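Putative lipoprotein LppA (Mycobacterium tuberculosis, PDB 2V7S) is of unknown function but is a putative cell-membrane lipoprotein of the LppA/LppB family, confined to pathogenic mycobacteria. Local coordinates at residues D75-S78 with A79-G83; C187-Q191 with K192-L196. All blocks are in the same frame, centred on the assembly; numbering follows the deposited sequence.

Interaction 1. Residues D75-S78 with A79-G83; sequences DRVS and AAIPG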
ATOM      1  N   ASP A  75     -37.102   5.742 -15.404  1.00 19.28           N
ATOM      2  CA  ASP A  75     -38.511   6.177 -15.324  1.00 21.38           C
ATOM      3  C   ASP A  75     -38.697   7.638 -15.706  1.00 20.87           C
ATOM      4  O   ASP A  75     -39.571   7.949 -16.492  1.00 22.64           O
ATOM      5  CB  ASP A  75     -39.128   5.923 -13.936  1.00 21.41           C
ATOM      6  CG  ASP A  75     -39.600   4.497 -13.781  1.00 21.88           C
ATOM      7  OD1 ASP A  75     -39.878   3.857 -14.804  1.00 25.80           O
ATOM      8  OD2 ASP A  75     -39.716   4.008 -12.654  1.00 25.87           O
ATOM      9  N   ARG A  76     -37.861   8.504 -15.174  1.00 20.59           N
ATOM     10  CA  ARG A  76     -37.880   9.936 -15.456  1.00 21.94           C
ATOM     11  C   ARG A  76     -37.535  10.162 -16.955  1.00 21.58           C
ATOM     12  O   ARG A  76     -38.130  11.003 -17.625  1.00 20.72           O
ATOM     13  CB  ARG A  76     -36.839  10.636 -14.556  1.00 21.54           C
ATOM     14  CG  ARG A  76     -37.242  10.816 -13.037  1.00 22.91           C
ATOM     15  CD  ARG A  76     -36.259  11.770 -12.365  1.00 23.68           C
ATOM     16  NE  ARG A  76     -36.459  13.080 -12.987  1.00 25.70           N
ATOM     17  CZ  ARG A  76     -35.604  14.088 -12.993  1.00 24.96           C
ATOM     18  NH1 ARG A  76     -35.940  15.207 -13.623  1.00 24.59           N
ATOM     19  NH2 ARG A  76     -34.433  13.991 -12.386  1.00 25.26           N
ATOM     20  N   VAL A  77     -36.588   9.379 -17.470  1.00 22.27           N
ATOM     21  CA  VAL A  77     -36.213   9.497 -18.889  1.00 24.14           C
ATOM     22  C   VAL A  77     -37.388   9.121 -19.774  1.00 25.16           C
ATOM     23  O   VAL A  77     -37.747   9.859 -20.690  1.00 25.59           O
ATOM     24  CB  VAL A  77     -34.935   8.690 -19.260  1.00 23.66           C
ATOM     25  CG1 VAL A  77     -34.760   8.656 -20.782  1.00 23.82           C
ATOM     26  CG2 VAL A  77     -33.716   9.345 -18.620  1.00 22.12           C
ATOM     27  N   SER A  78     -37.990   7.978 -19.488  1.00 26.87           N
ATOM     28  CA  SER A  78     -39.158   7.496 -20.230  1.00 28.30           C
ATOM     29  C   SER A  78     -40.350   8.446 -20.117  1.00 28.92           C
ATOM     30  O   SER A  78     -41.123   8.592 -21.074  1.00 30.58           O
ATOM     31  CB  SER A  78     -39.544   6.108 -19.742  1.00 27.99           C
ATOM     32  OG  SER A  78     -38.520   5.186 -20.082  1.00 30.82           O
ATOM     33  N   ALA A  79     -40.497   9.111 -18.975  1.00 28.40           N
ATOM     34  CA  ALA A  79     -41.601  10.055 -18.805  1.00 28.99           C
ATOM     35  C   ALA A  79     -41.349  11.418 -19.480  1.00 29.23           C
ATOM     36  O   ALA A  79     -42.290  12.145 -19.815  1.00 29.51           O
ATOM     37  CB  ALA A  79     -41.956  10.213 -17.350  1.00 29.56           C
ATOM     38  N   ALA A  80     -40.083  11.749 -19.715  1.00 28.87           N
ATOM     39  CA  ALA A  80     -39.730  13.011 -20.358  1.00 28.46           C
ATOM     40  C   ALA A  80     -39.786  12.863 -21.882  1.00 28.42           C
ATOM     41  O   ALA A  80     -39.968  13.852 -22.603  1.00 27.81           O
ATOM     42  CB  ALA A  80     -38.331  13.478 -19.892  1.00 28.99           C
ATOM     43  N   ILE A  81     -39.632  11.628 -22.364  1.00 28.05           N
ATOM     44  CA  ILE A  81     -39.464  11.356 -23.805  1.00 29.42           C
ATOM     45  C   ILE A  81     -40.548  10.440 -24.413  1.00 29.30           C
ATOM     46  O   ILE A  81     -40.611   9.243 -24.072  1.00 28.51           O
ATOM     47  CB  ILE A  81     -38.025  10.836 -24.149  1.00 29.01           C
ATOM     48  CG1 ILE A  81     -36.977  11.903 -23.789  1.00 30.52           C
ATOM     49  CG2 ILE A  81     -37.923  10.466 -25.633  1.00 30.54           C
ATOM     50  CD1 ILE A  81     -35.634  11.312 -23.349  1.00 29.14           C
ATOM     51  N   PRO A  82     -41.353  10.995 -25.367  1.00 30.21           N
ATOM     52  CA  PRO A  82     -42.548  10.368 -25.963  1.00 30.22           C
ATOM     53  C   PRO A  82     -42.269   9.003 -26.535  1.00 30.05           C
ATOM     54  O   PRO A  82     -41.438   8.860 -27.448  1.00 30.89           O
ATOM     55  CB  PRO A  82     -42.918  11.316 -27.116  1.00 30.90           C
ATOM     56  CG  PRO A  82     -42.306  12.588 -26.803  1.00 30.42           C
ATOM     57  CD  PRO A  82     -41.097  12.329 -25.963  1.00 30.33           C
ATOM     58  N   GLY A  83     -42.920   7.995 -25.975  1.00 29.23           N
ATOM     59  CA  GLY A  83     -42.787   6.642 -26.494  1.00 28.42           C
ATOM     60  C   GLY A  83     -41.534   5.901 -26.055  1.00 27.91           C
ATOM     61  O   GLY A  83     -41.332   4.759 -26.461  1.00 28.08           O
TER
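Val-77 lays its CG1 methyl alongside the end of the Ile-81 side chain, one helical turn on, CG1 meeting Ile-81 CD1 at 3.8 Å. The two branched residues lie side by side and point the same way. In Val-77 the CG1 branch stands opposite the backbone N (chi1 170°), which sets it beside its own carbonyl carbon, close to Ile-81, while Ile-81 sends CG1 and CD1 back over the Val-77 carbonyl, with CD1 3.7 Å from Val-77 O. Both side chains are buried: Val-77 packs on Ala-134 of helix 128-143, Ile-81 on Asp-130 of the same helix, and both touch Phe-126.

The contact illustrates how a helix runs out. Ala-79 N still donates to Asp-75 O at 2.9 Å and Ala-80 N to Arg-76 O at 3.0 Å, the ordinary i to i+4 pattern, and the methyl of each alanine sits close to the oxygen that its own N-H reaches. The pattern frays at Ala-80, whose N-H is shared with Val-77 O through a weak bond of 3.2 Å; Ile-81 N adds another weak one to Val-77 O at 3.1 Å, with an N-H...O angle of 127°. Ile-81 is the first residue to leave helical geometry.

The polar side chains find partners outside this turn: Arg-76 forms salt bridges with Glu-140 and Glu-141, and Asp-75 bonds the Trp-86 indole. The chemistry therefore implies a helix end whose last backbone bonds are weak, with buried hydrocarbon packing on one flank and charged pairing at Arg-76 joining it to helix 128-143.

Interaction 2. Residues C187-Q191 with K192-L196; sequences CFLLQ and KVLDL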
ATOM      1  N   CYS A 187     -16.408   2.248  -3.786  1.00 24.79           N
ATOM      2  CA  CYS A 187     -15.993   1.007  -3.164  1.00 25.09           C
ATOM      3  C   CYS A 187     -16.711   0.857  -1.816  1.00 23.91           C
ATOM      4  O   CYS A 187     -16.799   1.834  -1.050  1.00 24.34           O
ATOM      5  CB  CYS A 187     -14.442   1.008  -2.975  1.00 26.94           C
ATOM      6  SG  CYS A 187     -13.809  -0.519  -2.236  1.00 31.52           S
ATOM      7  N   PHE A 188     -17.261  -0.329  -1.536  1.00 21.43           N
ATOM      8  CA  PHE A 188     -17.897  -0.586  -0.213  1.00 19.70           C
ATOM      9  C   PHE A 188     -17.420  -1.936   0.250  1.00 19.07           C
ATOM     10  O   PHE A 188     -17.255  -2.809  -0.556  1.00 18.43           O
ATOM     11  CB  PHE A 188     -19.447  -0.648  -0.293  1.00 19.18           C
ATOM     12  CG  PHE A 188     -20.105   0.663  -0.653  1.00 18.97           C
ATOM     13  CD1 PHE A 188     -20.118   1.104  -1.981  1.00 20.31           C
ATOM     14  CD2 PHE A 188     -20.698   1.467   0.329  1.00 20.50           C
ATOM     15  CE1 PHE A 188     -20.693   2.347  -2.332  1.00 19.95           C
ATOM     16  CE2 PHE A 188     -21.315   2.709  -0.016  1.00 21.06           C
ATOM     17  CZ  PHE A 188     -21.305   3.129  -1.374  1.00 19.88           C
ATOM     18  N   LEU A 189     -17.205  -2.087   1.553  1.00 18.02           N
ATOM     19  CA  LEU A 189     -16.939  -3.379   2.170  1.00 17.16           C
ATOM     20  C   LEU A 189     -18.121  -4.305   1.986  1.00 18.02           C
ATOM     21  O   LEU A 189     -19.278  -3.899   2.127  1.00 17.87           O
ATOM     22  CB  LEU A 189     -16.696  -3.185   3.691  1.00 16.63           C
ATOM     23  CG  LEU A 189     -15.573  -2.252   4.179  1.00 16.18           C
ATOM     24  CD1 LEU A 189     -15.483  -2.186   5.714  1.00 15.66           C
ATOM     25  CD2 LEU A 189     -14.249  -2.813   3.621  1.00 13.75           C
ATOM     26  N   LEU A 190     -17.836  -5.575   1.711  1.00 18.08           N
ATOM     27  CA  LEU A 190     -18.860  -6.590   1.720  1.00 18.15           C
ATOM     28  C   LEU A 190     -19.479  -6.710   3.122  1.00 17.77           C
ATOM     29  O   LEU A 190     -18.787  -6.513   4.113  1.00 17.29           O
ATOM     30  CB  LEU A 190     -18.204  -7.930   1.334  1.00 18.79           C
ATOM     31  CG  LEU A 190     -17.466  -7.972  -0.024  1.00 20.35           C
ATOM     32  CD1 LEU A 190     -16.768  -9.328  -0.240  1.00 21.21           C
ATOM     33  CD2 LEU A 190     -18.438  -7.701  -1.184  1.00 22.56           C
ATOM     34  N   GLN A 191     -20.766  -7.042   3.210  1.00 17.74           N
ATOM     35  CA  GLN A 191     -21.370  -7.266   4.518  1.00 18.79           C
ATOM     36  C   GLN A 191     -20.595  -8.301   5.366  1.00 18.41           C
ATOM     37  O   GLN A 191     -20.473  -8.143   6.571  1.00 17.87           O
ATOM     38  CB  GLN A 191     -22.862  -7.635   4.417  1.00 18.65           C
ATOM     39  CG  GLN A 191     -23.476  -7.876   5.798  1.00 20.38           C
ATOM     40  CD  GLN A 191     -23.524  -6.591   6.599  1.00 21.40           C
ATOM     41  OE1 GLN A 191     -23.802  -5.526   6.039  1.00 22.44           O
ATOM     42  NE2 GLN A 191     -23.268  -6.670   7.892  1.00 21.79           N
ATOM     43  N   LYS A 192     -20.010  -9.321   4.744  1.00 19.65           N
ATOM     44  CA  LYS A 192     -19.240 -10.302   5.545  1.00 20.23           C
ATOM     45  C   LYS A 192     -18.038  -9.691   6.288  1.00 20.33           C
ATOM     46  O   LYS A 192     -17.680 -10.133   7.396  1.00 20.68           O
ATOM     47  CB  LYS A 192     -18.818 -11.492   4.688  1.00 21.73           C
ATOM     48  CG  LYS A 192     -17.944 -11.153   3.477  1.00 23.93           C
ATOM     49  CD  LYS A 192     -17.368 -12.479   2.928  1.00 32.22           C
ATOM     50  CE  LYS A 192     -16.429 -12.255   1.766  1.00 32.00           C
ATOM     51  NZ  LYS A 192     -16.064 -13.571   1.124  1.00 38.90           N
ATOM     52  N   VAL A 193     -17.423  -8.664   5.686  1.00 19.28           N
ATOM     53  CA  VAL A 193     -16.364  -7.891   6.368  1.00 19.00           C
ATOM     54  C   VAL A 193     -16.931  -7.000   7.476  1.00 18.53           C
ATOM     55  O   VAL A 193     -16.354  -6.900   8.577  1.00 16.97           O
ATOM     56  CB  VAL A 193     -15.472  -7.096   5.343  1.00 19.08           C
ATOM     57  CG1 VAL A 193     -14.341  -6.346   6.044  1.00 17.83           C
ATOM     58  CG2 VAL A 193     -14.904  -8.071   4.290  1.00 19.55           C
ATOM     59  N   LEU A 194     -18.087  -6.377   7.210  1.00 19.62           N
ATOM     60  CA  LEU A 194     -18.747  -5.570   8.251  1.00 20.06           C
ATOM     61  C   LEU A 194     -19.105  -6.423   9.449  1.00 20.11           C
ATOM     62  O   LEU A 194     -19.095  -5.931  10.571  1.00 21.32           O
ATOM     63  CB  LEU A 194     -19.981  -4.850   7.699  1.00 19.43           C
ATOM     64  CG  LEU A 194     -19.623  -3.854   6.591  1.00 21.15           C
ATOM     65  CD1 LEU A 194     -20.838  -3.323   5.876  1.00 23.19           C
ATOM     66  CD2 LEU A 194     -18.867  -2.703   7.140  1.00 20.07           C
ATOM     67  N   ASP A 195     -19.385  -7.705   9.227  1.00 20.89           N
ATOM     68  CA  ASP A 195     -19.667  -8.630  10.347  1.00 22.19           C
ATOM     69  C   ASP A 195     -18.423  -9.052  11.133  1.00 22.89           C
ATOM     70  O   ASP A 195     -18.540  -9.664  12.189  1.00 23.58           O
ATOM     71  CB  ASP A 195     -20.448  -9.860   9.879  1.00 22.44           C
ATOM     72  CG  ASP A 195     -21.877  -9.521   9.510  1.00 23.96           C
ATOM     73  OD1 ASP A 195     -22.328  -8.399   9.849  1.00 25.54           O
ATOM     74  OD2 ASP A 195     -22.553 -10.352   8.872  1.00 26.63           O
ATOM     75  N   LEU A 196     -17.238  -8.726  10.614  1.00 23.62           N
ATOM     76  CA  LEU A 196     -15.996  -8.971  11.357  1.00 24.67           C
ATOM     77  C   LEU A 196     -15.805  -7.891  12.399  1.00 24.18           C
ATOM     78  O   LEU A 196     -16.117  -6.744  12.139  1.00 23.11           O
ATOM     79  CB  LEU A 196     -14.792  -8.997  10.410  1.00 25.46           C
ATOM     80  CG  LEU A 196     -14.904 -10.028   9.293  1.00 27.31           C
ATOM     81  CD1 LEU A 196     -13.650  -9.991   8.472  1.00 31.02           C
ATOM     82  CD2 LEU A 196     -15.155 -11.440   9.859  1.00 29.80           C
TER
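Opposite its backbone N (chi1 180°), the side chain of Gln-191 bends at chi2 (67°) and reaches forward over the helical turn, carrying its amide to Asp-195, four residues on. Gln-191 NE2 donates to Asp-195 OD1 at 2.8 Å. The oxygen lies almost in the amide plane, yet the nitrogen approaches OD1 from above the carboxylate, and the two flat groups are turned 58° from each other. The Gln-191 side chain crosses that of Leu-194 at about a right angle, its OE1 3.7 Å from Leu-194 CD1.

The backbone of the same turn forms a short helix with Leu-190 at its N-cap position. Leu-190 O takes a fairly straight bond from Leu-194 N (3.2 Å) and a weak one from Val-193 N, while Asp-195 N bonds Gln-191 O at 2.9 Å.

Leucines fill the flank. Leu-194 CD2 rests on Leu-189 CD1 at 3.7 Å, and Leu-189 also packs on Ile-50 and Met-53 of helix 37-53. Alongside Leu-190, the extended Lys-192 chain brings CE within 3.6 Å of Leu-190 CD1, a purely hydrocarbon contact.

Strand 188-189 thus leads through Leu-190 into a short helix, just after the disulfide of Cys-187 with Cys-104. The chemistry implies a turn held by backbone bonds and by a side-chain hydrogen bond from the Gln-191 amide to the Asp-195 carboxylate, with aliphatic packing toward helix 37-53.

Read from the N terminus, the chain first makes helices 37-53 and 59-80, and interaction 1 lies at the C-terminal end of the second. Interaction 2 comes much later, where strand 188-189 leads into helix 191-194. Each closes a single local turn, so the two follow in series, neither nesting nor crossing. The centres of interactions 1 and 2 are about 37 Å apart, on opposite sides of the chain's centre. Helix 59-80 nevertheless relates them: its far end packs on helix 128-143, while at its start Tyr-59 touches Leu-190 and Glu-60 accepts a bond from the backbone N of Gln-191. Interaction 2 also packs on helix 37-53 and contributes strand 188-189, an outer strand of the three-stranded sheet.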